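Side-chain contacts in condensin complex subunit 3 (Schizosaccharomyces pombe, PDB 5OQR), which serves as a regulatory subunit of condensin, the complex that converts interphase chromatin into condensed, mitotic-like chromosomes: residues A[39-44]-A[101-106]; A[468-473]-A[484-489]; A[606-611]-A[628-633]. All blocks are in the same frame, centred on the assembly; numbering follows the deposited sequence.

The chain is an all-helical solenoid with HEAT repeats, and the three contacts follow one another along it. None nests in or crosses another. Interaction 1 comes first. It closes a loop of 56 residues and ties helix 33-42 to helix 94-108, with helices 52-69 and 78-86 inside the loop. Interaction 2 closes a much shorter loop of ten residues between consecutive helices 457-471 and 480-495. Interaction 3 joins consecutive helices 601-613 and 621-635 across 16 residues. Interactions 2 and 3 both lie in the C-terminal domain region of the condensin subunit 3 family, with centres 37 Å apart. Interactions 1 and 2 lie on opposite sides of the chain's centre, 81 Å from centre to centre.

Interaction 1 (A[39-44]-A[101-106]); sequences RALNII and CQIIAR
Near the N-terminal end of the HEAT-repeat solenoid, Leu41 and Ile44 meet Ile103 of helix 94-108. Residues 101-106 belong to HEAT 2. Residues 39-44 belong to the region of helix 33-42. The contact is small and buried, and it comes down to three methyl groups.

Ile103 CD1 is the meeting point. It lies 4.1 Å from Leu41 CD2 and 3.9 Å from Ile44 CG2. Leu41 CD2 and Ile44 CG2 are 5.1 Å from each other, and CD1 points at the groove between them. Both pairs of side chains cross at a slant. Ile103 reaches the groove with its longer branch. CG1 is opposite the carbonyl carbon (chi1 -60°), and a nearly straight second torsion (chi2 166°) carries CD1 toward residues 39-44. Ile44 answers with its short branch, CG2, which is opposite its own backbone N. Ile44 N is hydrogen-bonded to Leu41 O, consistent with a turn that puts both side chains on the side of Ile103.

The same side chains touch the helices that lie between the two segments in sequence. Leu41 and Ile103 both pack on Ile85 of helix 78-86. Leu41 also touches Leu61, Ile44 touches Val57 and Ile103 touches Leu58, all on helix 52-69. The neighbouring Ile43 packs instead on an aromatic side chain of the chain of another protein.

No hydrogen bond or salt bridge joins the two segments. The contact therefore rests on dispersion and on keeping water from branched aliphatic groups, with no polar atom fixing its geometry.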
ATOM      1  N   ARG A  39      28.200 -11.203  41.558  1.00 90.63           N
ATOM      2  CA  ARG A  39      27.137 -11.310  42.550  1.00 95.17           C
ATOM      3  C   ARG A  39      26.049 -10.277  42.293  1.00 89.67           C
ATOM      4  O   ARG A  39      24.858 -10.555  42.477  1.00 89.67           O
ATOM      5  CB  ARG A  39      27.724 -11.143  43.952  1.00102.32           C
ATOM      6  CG  ARG A  39      26.742 -11.376  45.079  1.00 96.57           C
ATOM      7  CD  ARG A  39      27.393 -11.103  46.425  1.00102.14           C
ATOM      8  NE  ARG A  39      26.412 -10.802  47.463  1.00107.85           N
ATOM      9  CZ  ARG A  39      26.721 -10.382  48.686  1.00100.73           C
ATOM     10  NH1 ARG A  39      27.989 -10.208  49.035  1.00106.53           N
ATOM     11  NH2 ARG A  39      25.759 -10.133  49.565  1.00 96.18           N
ATOM     12  N   ALA A  40      26.439  -9.072  41.868  1.00 93.92           N
ATOM     13  CA  ALA A  40      25.452  -8.058  41.513  1.00 91.68           C
ATOM     14  C   ALA A  40      24.665  -8.472  40.279  1.00 83.82           C
ATOM     15  O   ALA A  40      23.462  -8.209  40.183  1.00 81.64           O
ATOM     16  CB  ALA A  40      26.140  -6.713  41.280  1.00 95.43           C
ATOM     17  N   LEU A  41      25.328  -9.125  39.323  1.00 82.56           N
ATOM     18  CA  LEU A  41      24.655  -9.544  38.101  1.00 87.23           C
ATOM     19  C   LEU A  41      23.760 -10.753  38.342  1.00 88.25           C
ATOM     20  O   LEU A  41      22.663 -10.836  37.779  1.00 87.71           O
ATOM     21  CB  LEU A  41      25.690  -9.848  37.020  1.00 82.27           C
ATOM     22  CG  LEU A  41      26.529  -8.632  36.625  1.00 83.83           C
ATOM     23  CD1 LEU A  41      27.751  -9.054  35.856  1.00 73.87           C
ATOM     24  CD2 LEU A  41      25.702  -7.660  35.804  1.00 79.40           C
ATOM     25  N   ASN A  42      24.207 -11.695  39.175  1.00 84.80           N
ATOM     26  CA  ASN A  42      23.344 -12.804  39.561  1.00 81.99           C
ATOM     27  C   ASN A  42      22.018 -12.300  40.113  1.00 78.98           C
ATOM     28  O   ASN A  42      20.994 -12.979  39.994  1.00 83.28           O
ATOM     29  CB  ASN A  42      24.049 -13.683  40.595  1.00 89.25           C
ATOM     30  CG  ASN A  42      25.323 -14.306  40.058  1.00 91.28           C
ATOM     31  OD1 ASN A  42      25.445 -14.564  38.861  1.00 94.52           O
ATOM     32  ND2 ASN A  42      26.281 -14.550  40.944  1.00 86.43           N
ATOM     33  N   ILE A  43      22.018 -11.107  40.718  1.00 83.08           N
ATOM     34  CA  ILE A  43      20.786 -10.487  41.195  1.00 92.17           C
ATOM     35  C   ILE A  43      20.096  -9.678  40.105  1.00 93.75           C
ATOM     36  O   ILE A  43      18.941  -9.263  40.288  1.00 89.48           O
ATOM     37  CB  ILE A  43      21.101  -9.639  42.447  1.00 95.60           C
ATOM     38  CG1 ILE A  43      21.258 -10.577  43.652  1.00 90.96           C
ATOM     39  CG2 ILE A  43      20.031  -8.563  42.696  1.00 98.30           C
ATOM     40  CD1 ILE A  43      21.442  -9.894  44.981  1.00101.26           C
ATOM     41  N   ILE A  44      20.757  -9.451  38.969  1.00 86.97           N
ATOM     42  CA  ILE A  44      20.077  -8.860  37.822  1.00 86.93           C
ATOM     43  C   ILE A  44      19.345  -9.916  37.007  1.00 87.85           C
ATOM     44  O   ILE A  44      18.406  -9.581  36.274  1.00 91.76           O
ATOM     45  CB  ILE A  44      21.089  -8.077  36.967  1.00 88.35           C
ATOM     46  CG1 ILE A  44      21.284  -6.681  37.563  1.00 87.47           C
ATOM     47  CG2 ILE A  44      20.634  -7.966  35.509  1.00 88.15           C
ATOM     48  CD1 ILE A  44      22.502  -5.957  37.060  1.00 94.43           C
ATOM     49  N   CYS A 101      21.303 -12.419  27.708  1.00 90.79           N
ATOM     50  CA  CYS A 101      21.479 -11.804  26.398  1.00 85.80           C
ATOM     51  C   CYS A 101      21.577 -10.290  26.516  1.00 79.63           C
ATOM     52  O   CYS A 101      22.383  -9.655  25.824  1.00 81.76           O
ATOM     53  CB  CYS A 101      20.325 -12.196  25.477  1.00 85.86           C
ATOM     54  SG  CYS A 101      20.298 -13.943  25.029  1.00 84.64           S
ATOM     55  N   GLN A 102      20.763  -9.693  27.387  1.00 80.45           N
ATOM     56  CA  GLN A 102      20.825  -8.250  27.598  1.00 80.17           C
ATOM     57  C   GLN A 102      22.215  -7.827  28.051  1.00 83.60           C
ATOM     58  O   GLN A 102      22.801  -6.885  27.504  1.00 82.47           O
ATOM     59  CB  GLN A 102      19.773  -7.832  28.625  1.00 78.40           C
ATOM     60  CG  GLN A 102      19.704  -6.336  28.883  1.00 76.19           C
ATOM     61  CD  GLN A 102      18.736  -5.985  29.993  1.00 79.15           C
ATOM     62  OE1 GLN A 102      18.567  -6.744  30.946  1.00 80.51           O
ATOM     63  NE2 GLN A 102      18.091  -4.831  29.876  1.00 91.36           N
ATOM     64  N   ILE A 103      22.762  -8.517  29.051  1.00 91.55           N
ATOM     65  CA  ILE A 103      24.070  -8.148  29.583  1.00 94.02           C
ATOM     66  C   ILE A 103      25.152  -8.379  28.536  1.00 81.21           C
ATOM     67  O   ILE A 103      25.959  -7.488  28.248  1.00 82.22           O
ATOM     68  CB  ILE A 103      24.363  -8.930  30.877  1.00 88.50           C
ATOM     69  CG1 ILE A 103      23.305  -8.617  31.940  1.00 87.87           C
ATOM     70  CG2 ILE A 103      25.745  -8.573  31.413  1.00 86.50           C
ATOM     71  CD1 ILE A 103      23.317  -9.569  33.115  1.00 93.80           C
ATOM     72  N   ILE A 104      25.186  -9.577  27.951  1.00 81.72           N
ATOM     73  CA  ILE A 104      26.232  -9.901  26.984  1.00 88.48           C
ATOM     74  C   ILE A 104      26.240  -8.889  25.849  1.00 86.98           C
ATOM     75  O   ILE A 104      27.305  -8.444  25.404  1.00 82.65           O
ATOM     76  CB  ILE A 104      26.053 -11.338  26.464  1.00 90.25           C
ATOM     77  CG1 ILE A 104      26.333 -12.335  27.591  1.00 94.71           C
ATOM     78  CG2 ILE A 104      26.979 -11.609  25.274  1.00 87.96           C
ATOM     79  CD1 ILE A 104      25.995 -13.757  27.244  1.00 97.96           C
ATOM     80  N   ALA A 105      25.058  -8.507  25.361  1.00 83.31           N
ATOM     81  CA  ALA A 105      24.985  -7.561  24.253  1.00 84.78           C
ATOM     82  C   ALA A 105      25.693  -6.258  24.596  1.00 84.92           C
ATOM     83  O   ALA A 105      26.460  -5.722  23.788  1.00 88.65           O
ATOM     84  CB  ALA A 105      23.524  -7.293  23.888  1.00 84.60           C
ATOM     85  N   ARG A 106      25.450  -5.733  25.795  1.00 86.43           N
ATOM     86  CA  ARG A 106      26.003  -4.435  26.160  1.00 82.66           C
ATOM     87  C   ARG A 106      27.475  -4.533  26.544  1.00 87.14           C
ATOM     88  O   ARG A 106      28.265  -3.646  26.205  1.00 96.04           O
ATOM     89  CB  ARG A 106      25.202  -3.830  27.311  1.00 83.14           C
ATOM     90  CG  ARG A 106      23.724  -3.644  27.019  1.00 86.97           C
ATOM     91  CD  ARG A 106      23.091  -2.695  28.021  1.00 92.13           C
ATOM     92  NE  ARG A 106      21.640  -2.613  27.881  1.00 93.57           N
ATOM     93  CZ  ARG A 106      20.858  -1.847  28.634  1.00 98.10           C
ATOM     94  NH1 ARG A 106      19.548  -1.835  28.437  1.00 97.32           N
ATOM     95  NH2 ARG A 106      21.384  -1.089  29.588  1.00105.20           N
TER

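Interaction 2 (A[468-473]-A[484-489]); sequences CLFENI and VDMLKT
Met486 packs against Phe470 and Leu469, and its chain can be followed outward from the backbone. CB comes first, 4.2 Å from both Phe470 CE2 and Phe470 CZ. CG is next, and it touches both partners: Phe470 CZ at 4.1 Å and Leu469 CD2 at 4.4 Å. CG approaches the ring obliquely. It is placed there by a first torsion of -54°, which sets it opposite the carbonyl carbon.

The chain then bends twice, at chi2 (-43°) and at chi3. Neither SD nor CE makes a close contact with residues 468-473, and CE ends 5.0 Å from Leu469 CD2. The root of the methionine does the touching.

These residues join helix 457-471 to the next helix, 480-495, in a helical solenoid; residues 484-489 lie in HEAT 7. Phe470 is also packed on Leu512 and Val513 of helix 500-514 and on Leu516 beyond it. Leu469 touches Phe419, Cys420 and Leu423 of helix 416-434. The three contact residues are all buried. In the loop after helix 457-471, Ile473 O accepts a hydrogen bond from a basic side chain of another protein's chain.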
ATOM      1  N   CYS A 468      -9.825  11.199 -29.520  1.00 27.11           N
ATOM      2  CA  CYS A 468      -9.679  12.306 -28.582  1.00 31.21           C
ATOM      3  C   CYS A 468     -10.825  13.300 -28.702  1.00 33.80           C
ATOM      4  O   CYS A 468     -11.133  14.007 -27.736  1.00 30.86           O
ATOM      5  CB  CYS A 468      -8.346  13.014 -28.808  1.00 28.42           C
ATOM      6  SG  CYS A 468      -6.902  12.060 -28.330  1.00 38.59           S
ATOM      7  N   LEU A 469     -11.457  13.381 -29.871  1.00 34.23           N
ATOM      8  CA  LEU A 469     -12.581  14.293 -30.045  1.00 35.15           C
ATOM      9  C   LEU A 469     -13.730  13.914 -29.120  1.00 32.50           C
ATOM     10  O   LEU A 469     -14.202  14.731 -28.324  1.00 33.54           O
ATOM     11  CB  LEU A 469     -13.031  14.286 -31.508  1.00 33.85           C
ATOM     12  CG  LEU A 469     -14.394  14.916 -31.816  1.00 36.75           C
ATOM     13  CD1 LEU A 469     -14.464  16.351 -31.344  1.00 42.04           C
ATOM     14  CD2 LEU A 469     -14.693  14.834 -33.301  1.00 40.56           C
ATOM     15  N   PHE A 470     -14.188  12.668 -29.209  1.00 31.30           N
ATOM     16  CA  PHE A 470     -15.304  12.208 -28.397  1.00 33.73           C
ATOM     17  C   PHE A 470     -14.919  11.957 -26.947  1.00 31.63           C
ATOM     18  O   PHE A 470     -15.808  11.732 -26.119  1.00 29.53           O
ATOM     19  CB  PHE A 470     -15.899  10.944 -29.017  1.00 30.00           C
ATOM     20  CG  PHE A 470     -16.517  11.178 -30.363  1.00 30.07           C
ATOM     21  CD1 PHE A 470     -17.685  11.908 -30.481  1.00 32.69           C
ATOM     22  CD2 PHE A 470     -15.924  10.686 -31.512  1.00 27.62           C
ATOM     23  CE1 PHE A 470     -18.253  12.135 -31.713  1.00 32.86           C
ATOM     24  CE2 PHE A 470     -16.492  10.910 -32.747  1.00 29.25           C
ATOM     25  CZ  PHE A 470     -17.658  11.635 -32.847  1.00 28.16           C
ATOM     26  N   GLU A 471     -13.629  11.996 -26.619  1.00 32.18           N
ATOM     27  CA  GLU A 471     -13.204  11.968 -25.227  1.00 29.65           C
ATOM     28  C   GLU A 471     -13.395  13.306 -24.532  1.00 30.90           C
ATOM     29  O   GLU A 471     -13.427  13.346 -23.298  1.00 37.91           O
ATOM     30  CB  GLU A 471     -11.731  11.567 -25.131  1.00 36.13           C
ATOM     31  CG  GLU A 471     -11.498  10.116 -24.765  1.00 41.83           C
ATOM     32  CD  GLU A 471     -10.040   9.714 -24.878  1.00 52.63           C
ATOM     33  OE1 GLU A 471      -9.179  10.617 -24.961  1.00 57.14           O
ATOM     34  OE2 GLU A 471      -9.754   8.499 -24.892  1.00 56.75           O
ATOM     35  N   ASN A 472     -13.528  14.396 -25.288  1.00 38.57           N
ATOM     36  CA  ASN A 472     -13.526  15.743 -24.732  1.00 32.73           C
ATOM     37  C   ASN A 472     -14.869  16.451 -24.868  1.00 34.41           C
ATOM     38  O   ASN A 472     -14.936  17.667 -24.664  1.00 37.11           O
ATOM     39  CB  ASN A 472     -12.430  16.577 -25.393  1.00 37.21           C
ATOM     40  CG  ASN A 472     -11.065  16.313 -24.804  1.00 29.33           C
ATOM     41  OD1 ASN A 472     -10.298  15.506 -25.321  1.00 30.29           O
ATOM     42  ND2 ASN A 472     -10.756  16.991 -23.707  1.00 32.62           N
ATOM     43  N   ILE A 473     -15.937  15.730 -25.204  1.00 35.16           N
ATOM     44  CA  ILE A 473     -17.279  16.293 -25.211  1.00 38.32           C
ATOM     45  C   ILE A 473     -18.166  15.423 -24.334  1.00 46.13           C
ATOM     46  O   ILE A 473     -17.881  14.250 -24.086  1.00 45.55           O
ATOM     47  CB  ILE A 473     -17.862  16.419 -26.635  1.00 38.93           C
ATOM     48  CG1 ILE A 473     -17.816  15.076 -27.362  1.00 35.73           C
ATOM     49  CG2 ILE A 473     -17.096  17.467 -27.419  1.00 35.83           C
ATOM     50  CD1 ILE A 473     -18.659  15.044 -28.609  1.00 43.21           C
ATOM     51  N   VAL A 484     -22.512  11.944 -37.396  1.00 35.63           N
ATOM     52  CA  VAL A 484     -22.864  11.157 -38.573  1.00 40.90           C
ATOM     53  C   VAL A 484     -21.727  11.195 -39.578  1.00 40.48           C
ATOM     54  O   VAL A 484     -21.481  10.216 -40.292  1.00 40.30           O
ATOM     55  CB  VAL A 484     -24.186  11.660 -39.190  1.00 47.78           C
ATOM     56  CG1 VAL A 484     -24.591  10.782 -40.361  1.00 51.14           C
ATOM     57  CG2 VAL A 484     -25.297  11.677 -38.152  1.00 58.82           C
ATOM     58  N   ASP A 485     -21.008  12.316 -39.643  1.00 40.79           N
ATOM     59  CA  ASP A 485     -19.863  12.424 -40.538  1.00 40.77           C
ATOM     60  C   ASP A 485     -18.737  11.496 -40.097  1.00 39.44           C
ATOM     61  O   ASP A 485     -18.285  10.642 -40.868  1.00 38.16           O
ATOM     62  CB  ASP A 485     -19.379  13.874 -40.587  1.00 49.35           C
ATOM     63  CG  ASP A 485     -18.415  14.128 -41.729  1.00 53.15           C
ATOM     64  OD1 ASP A 485     -17.573  15.040 -41.607  1.00 51.63           O
ATOM     65  OD2 ASP A 485     -18.498  13.415 -42.751  1.00 61.02           O
ATOM     66  N   MET A 486     -18.268  11.652 -38.857  1.00 40.30           N
ATOM     67  CA  MET A 486     -17.192  10.796 -38.364  1.00 34.04           C
ATOM     68  C   MET A 486     -17.572   9.324 -38.461  1.00 31.01           C
ATOM     69  O   MET A 486     -16.723   8.476 -38.757  1.00 31.67           O
ATOM     70  CB  MET A 486     -16.846  11.156 -36.918  1.00 39.37           C
ATOM     71  CG  MET A 486     -16.508  12.625 -36.687  1.00 48.66           C
ATOM     72  SD  MET A 486     -15.437  13.318 -37.951  1.00 45.60           S
ATOM     73  CE  MET A 486     -13.959  12.408 -37.606  1.00 38.51           C
ATOM     74  N   LEU A 487     -18.841   9.000 -38.217  1.00 33.01           N
ATOM     75  CA  LEU A 487     -19.286   7.616 -38.327  1.00 34.84           C
ATOM     76  C   LEU A 487     -19.166   7.117 -39.761  1.00 38.00           C
ATOM     77  O   LEU A 487     -18.528   6.092 -40.027  1.00 39.43           O
ATOM     78  CB  LEU A 487     -20.726   7.490 -37.828  1.00 39.08           C
ATOM     79  CG  LEU A 487     -20.957   7.526 -36.316  1.00 33.86           C
ATOM     80  CD1 LEU A 487     -22.441   7.576 -36.021  1.00 30.35           C
ATOM     81  CD2 LEU A 487     -20.328   6.325 -35.630  1.00 36.50           C
ATOM     82  N   LYS A 488     -19.777   7.835 -40.707  1.00 39.38           N
ATOM     83  CA  LYS A 488     -19.777   7.382 -42.094  1.00 41.42           C
ATOM     84  C   LYS A 488     -18.377   7.404 -42.691  1.00 40.02           C
ATOM     85  O   LYS A 488     -18.004   6.499 -43.444  1.00 40.93           O
ATOM     86  CB  LYS A 488     -20.718   8.249 -42.934  1.00 47.09           C
ATOM     87  CG  LYS A 488     -22.189   8.069 -42.606  1.00 64.53           C
ATOM     88  CD  LYS A 488     -23.089   8.561 -43.733  1.00 79.06           C
ATOM     89  CE  LYS A 488     -23.141  10.078 -43.816  1.00 82.42           C
ATOM     90  NZ  LYS A 488     -24.498  10.551 -44.212  1.00 83.24           N
ATOM     91  N   THR A 489     -17.587   8.426 -42.366  1.00 42.57           N
ATOM     92  CA  THR A 489     -16.325   8.632 -43.065  1.00 36.80           C
ATOM     93  C   THR A 489     -15.189   7.795 -42.489  1.00 35.04           C
ATOM     94  O   THR A 489     -14.312   7.363 -43.242  1.00 40.96           O
ATOM     95  CB  THR A 489     -15.945  10.113 -43.028  1.00 42.98           C
ATOM     96  OG1 THR A 489     -17.053  10.903 -43.479  1.00 48.12           O
ATOM     97  CG2 THR A 489     -14.747  10.383 -43.926  1.00 53.94           C
TER

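Interaction 3 (A[606-611]-A[628-633]); sequences KPLIIQ and GYFFPV
Phe630 and Phe631 are the aromatic half of this contact, and Leu608 and Ile609 are the aliphatic half. The closely packed part is at Phe631. Ile609 CG1 approaches it obliquely, 3.5 Å from Phe631 CE1. Phe631 CZ lies 4.1 Å from Leu608 CB, and the carbonyl carbon of Leu608 sits at the ring edge, near the ring plane.

Phe630 meets the end of the leucine. Leu608 CD1 lies 3.7 Å from Phe630 CE1, the two side chains coming from opposite directions. The two rings also touch each other: Phe630 CD1 lies 3.7 Å above one face of Phe631, toward its rim. The rings leave their helix on different first torsions, 153° in Phe630 and -77° in Phe631, and each reaches helix 601-613 at a different point.

Helices 601-613 and 621-635 are successive helices of the solenoid. Their short segments run 134° apart in direction, with axes 11.8 Å apart at closest. Each is kinked at a proline, Pro607 or Pro632. Phe631 is further stacked on Trp682, and Leu608 packs on Ile590.

Away from the two rings the segments do not meet. Pro607, Ile610, Pro632 and Val633 are partly exposed and make no contact between the segments. Ile610 points away from the second helix. Tyr629 has Val633 CG2 over one ring face and packs on a polar side chain of another protein's chain.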
ATOM      1  N   LYS A 606     -21.725 -12.701  -4.439  1.00 32.79           N
ATOM      2  CA  LYS A 606     -21.180 -14.004  -4.059  1.00 35.27           C
ATOM      3  C   LYS A 606     -20.062 -14.439  -4.996  1.00 32.22           C
ATOM      4  O   LYS A 606     -18.974 -14.781  -4.503  1.00 36.07           O
ATOM      5  CB  LYS A 606     -22.309 -15.036  -3.980  1.00 42.57           C
ATOM      6  CG  LYS A 606     -21.868 -16.433  -3.570  1.00 35.43           C
ATOM      7  CD  LYS A 606     -22.734 -17.492  -4.224  1.00 42.55           C
ATOM      8  CE  LYS A 606     -22.295 -18.889  -3.824  1.00 62.68           C
ATOM      9  NZ  LYS A 606     -22.706 -19.913  -4.821  1.00 85.54           N
ATOM     10  N   PRO A 607     -20.234 -14.453  -6.318  1.00 40.11           N
ATOM     11  CA  PRO A 607     -19.083 -14.743  -7.189  1.00 31.21           C
ATOM     12  C   PRO A 607     -17.887 -13.836  -6.951  1.00 32.99           C
ATOM     13  O   PRO A 607     -16.742 -14.283  -7.098  1.00 29.70           O
ATOM     14  CB  PRO A 607     -19.664 -14.550  -8.594  1.00 29.72           C
ATOM     15  CG  PRO A 607     -21.098 -14.838  -8.439  1.00 33.83           C
ATOM     16  CD  PRO A 607     -21.486 -14.354  -7.090  1.00 40.18           C
ATOM     17  N   LEU A 608     -18.111 -12.571  -6.595  1.00 36.07           N
ATOM     18  CA  LEU A 608     -16.993 -11.672  -6.324  1.00 33.79           C
ATOM     19  C   LEU A 608     -16.199 -12.139  -5.113  1.00 36.14           C
ATOM     20  O   LEU A 608     -14.968 -12.237  -5.162  1.00 40.24           O
ATOM     21  CB  LEU A 608     -17.501 -10.246  -6.098  1.00 34.63           C
ATOM     22  CG  LEU A 608     -17.384  -9.214  -7.219  1.00 27.84           C
ATOM     23  CD1 LEU A 608     -17.733  -7.849  -6.656  1.00 35.36           C
ATOM     24  CD2 LEU A 608     -16.001  -9.176  -7.842  1.00 36.66           C
ATOM     25  N   ILE A 609     -16.890 -12.417  -4.008  1.00 41.19           N
ATOM     26  CA  ILE A 609     -16.207 -12.815  -2.782  1.00 37.33           C
ATOM     27  C   ILE A 609     -15.448 -14.116  -2.995  1.00 32.13           C
ATOM     28  O   ILE A 609     -14.323 -14.280  -2.512  1.00 37.08           O
ATOM     29  CB  ILE A 609     -17.222 -12.923  -1.626  1.00 41.34           C
ATOM     30  CG1 ILE A 609     -17.755 -11.528  -1.285  1.00 37.59           C
ATOM     31  CG2 ILE A 609     -16.588 -13.578  -0.394  1.00 32.87           C
ATOM     32  CD1 ILE A 609     -18.831 -11.506  -0.227  1.00 30.64           C
ATOM     33  N   ILE A 610     -16.044 -15.059  -3.724  1.00 27.24           N
ATOM     34  CA  ILE A 610     -15.382 -16.338  -3.963  1.00 32.64           C
ATOM     35  C   ILE A 610     -14.085 -16.123  -4.732  1.00 36.94           C
ATOM     36  O   ILE A 610     -13.008 -16.552  -4.303  1.00 45.08           O
ATOM     37  CB  ILE A 610     -16.323 -17.305  -4.702  1.00 36.29           C
ATOM     38  CG1 ILE A 610     -17.487 -17.697  -3.791  1.00 39.53           C
ATOM     39  CG2 ILE A 610     -15.564 -18.550  -5.170  1.00 37.45           C
ATOM     40  CD1 ILE A 610     -18.501 -18.626  -4.423  1.00 36.24           C
ATOM     41  N   GLN A 611     -14.171 -15.457  -5.885  1.00 44.50           N
ATOM     42  CA  GLN A 611     -12.981 -15.214  -6.691  1.00 42.05           C
ATOM     43  C   GLN A 611     -11.937 -14.431  -5.908  1.00 38.57           C
ATOM     44  O   GLN A 611     -10.740 -14.729  -5.981  1.00 45.63           O
ATOM     45  CB  GLN A 611     -13.364 -14.462  -7.964  1.00 45.55           C
ATOM     46  CG  GLN A 611     -12.398 -14.662  -9.110  1.00 36.73           C
ATOM     47  CD  GLN A 611     -12.575 -16.002  -9.782  1.00 43.07           C
ATOM     48  OE1 GLN A 611     -13.685 -16.379 -10.152  1.00 43.17           O
ATOM     49  NE2 GLN A 611     -11.482 -16.736  -9.936  1.00 49.14           N
ATOM     50  N   GLY A 628      -9.726  -5.353  -3.060  1.00 36.79           N
ATOM     51  CA  GLY A 628      -9.232  -4.911  -1.770  1.00 39.84           C
ATOM     52  C   GLY A 628      -9.727  -3.527  -1.408  1.00 38.11           C
ATOM     53  O   GLY A 628      -9.847  -3.194  -0.227  1.00 38.62           O
ATOM     54  N   TYR A 629     -10.023  -2.706  -2.414  1.00 35.46           N
ATOM     55  CA  TYR A 629     -10.563  -1.372  -2.192  1.00 35.77           C
ATOM     56  C   TYR A 629     -12.083  -1.340  -2.253  1.00 38.43           C
ATOM     57  O   TYR A 629     -12.707  -0.527  -1.564  1.00 37.98           O
ATOM     58  CB  TYR A 629      -9.994  -0.396  -3.228  1.00 41.14           C
ATOM     59  CG  TYR A 629     -10.657   0.961  -3.208  1.00 39.04           C
ATOM     60  CD1 TYR A 629     -11.610   1.304  -4.156  1.00 42.40           C
ATOM     61  CD2 TYR A 629     -10.346   1.890  -2.230  1.00 39.10           C
ATOM     62  CE1 TYR A 629     -12.227   2.536  -4.134  1.00 44.83           C
ATOM     63  CE2 TYR A 629     -10.956   3.125  -2.198  1.00 44.11           C
ATOM     64  CZ  TYR A 629     -11.896   3.443  -3.151  1.00 47.48           C
ATOM     65  OH  TYR A 629     -12.505   4.678  -3.118  1.00 51.52           O
ATOM     66  N   PHE A 630     -12.692  -2.216  -3.053  1.00 38.89           N
ATOM     67  CA  PHE A 630     -14.135  -2.161  -3.262  1.00 36.76           C
ATOM     68  C   PHE A 630     -14.899  -2.645  -2.036  1.00 36.12           C
ATOM     69  O   PHE A 630     -15.824  -1.973  -1.566  1.00 36.96           O
ATOM     70  CB  PHE A 630     -14.507  -2.987  -4.493  1.00 41.58           C
ATOM     71  CG  PHE A 630     -15.902  -3.540  -4.454  1.00 42.64           C
ATOM     72  CD1 PHE A 630     -16.140  -4.814  -3.966  1.00 44.01           C
ATOM     73  CD2 PHE A 630     -16.973  -2.792  -4.907  1.00 35.94           C
ATOM     74  CE1 PHE A 630     -17.418  -5.327  -3.925  1.00 38.94           C
ATOM     75  CE2 PHE A 630     -18.254  -3.301  -4.871  1.00 35.21           C
ATOM     76  CZ  PHE A 630     -18.476  -4.570  -4.378  1.00 37.65           C
ATOM     77  N   PHE A 631     -14.537  -3.815  -1.507  1.00 33.27           N
ATOM     78  CA  PHE A 631     -15.321  -4.403  -0.422  1.00 32.50           C
ATOM     79  C   PHE A 631     -15.473  -3.462   0.765  1.00 29.49           C
ATOM     80  O   PHE A 631     -16.607  -3.280   1.239  1.00 30.82           O
ATOM     81  CB  PHE A 631     -14.705  -5.743  -0.002  1.00 29.93           C
ATOM     82  CG  PHE A 631     -15.013  -6.875  -0.942  1.00 31.19           C
ATOM     83  CD1 PHE A 631     -16.321  -7.235  -1.208  1.00 30.25           C
ATOM     84  CD2 PHE A 631     -13.996  -7.585  -1.552  1.00 33.43           C
ATOM     85  CE1 PHE A 631     -16.610  -8.271  -2.071  1.00 33.35           C
ATOM     86  CE2 PHE A 631     -14.278  -8.624  -2.417  1.00 34.31           C
ATOM     87  CZ  PHE A 631     -15.589  -8.967  -2.675  1.00 31.88           C
ATOM     88  N   PRO A 632     -14.419  -2.834   1.286  1.00 33.94           N
ATOM     89  CA  PRO A 632     -14.635  -1.868   2.376  1.00 36.36           C
ATOM     90  C   PRO A 632     -15.508  -0.694   1.970  1.00 37.88           C
ATOM     91  O   PRO A 632     -16.352  -0.251   2.756  1.00 45.05           O
ATOM     92  CB  PRO A 632     -13.209  -1.423   2.735  1.00 35.12           C
ATOM     93  CG  PRO A 632     -12.328  -2.492   2.218  1.00 32.41           C
ATOM     94  CD  PRO A 632     -12.989  -3.019   0.995  1.00 32.65           C
ATOM     95  N   VAL A 633     -15.322  -0.171   0.757  1.00 35.97           N
ATOM     96  CA  VAL A 633     -16.112   0.969   0.299  1.00 42.45           C
ATOM     97  C   VAL A 633     -17.578   0.580   0.181  1.00 37.16           C
ATOM     98  O   VAL A 633     -18.475   1.323   0.598  1.00 35.81           O
ATOM     99  CB  VAL A 633     -15.556   1.495  -1.039  1.00 44.29           C
ATOM    100  CG1 VAL A 633     -16.562   2.402  -1.749  1.00 38.19           C
ATOM    101  CG2 VAL A 633     -14.264   2.242  -0.803  1.00 46.89           C
TER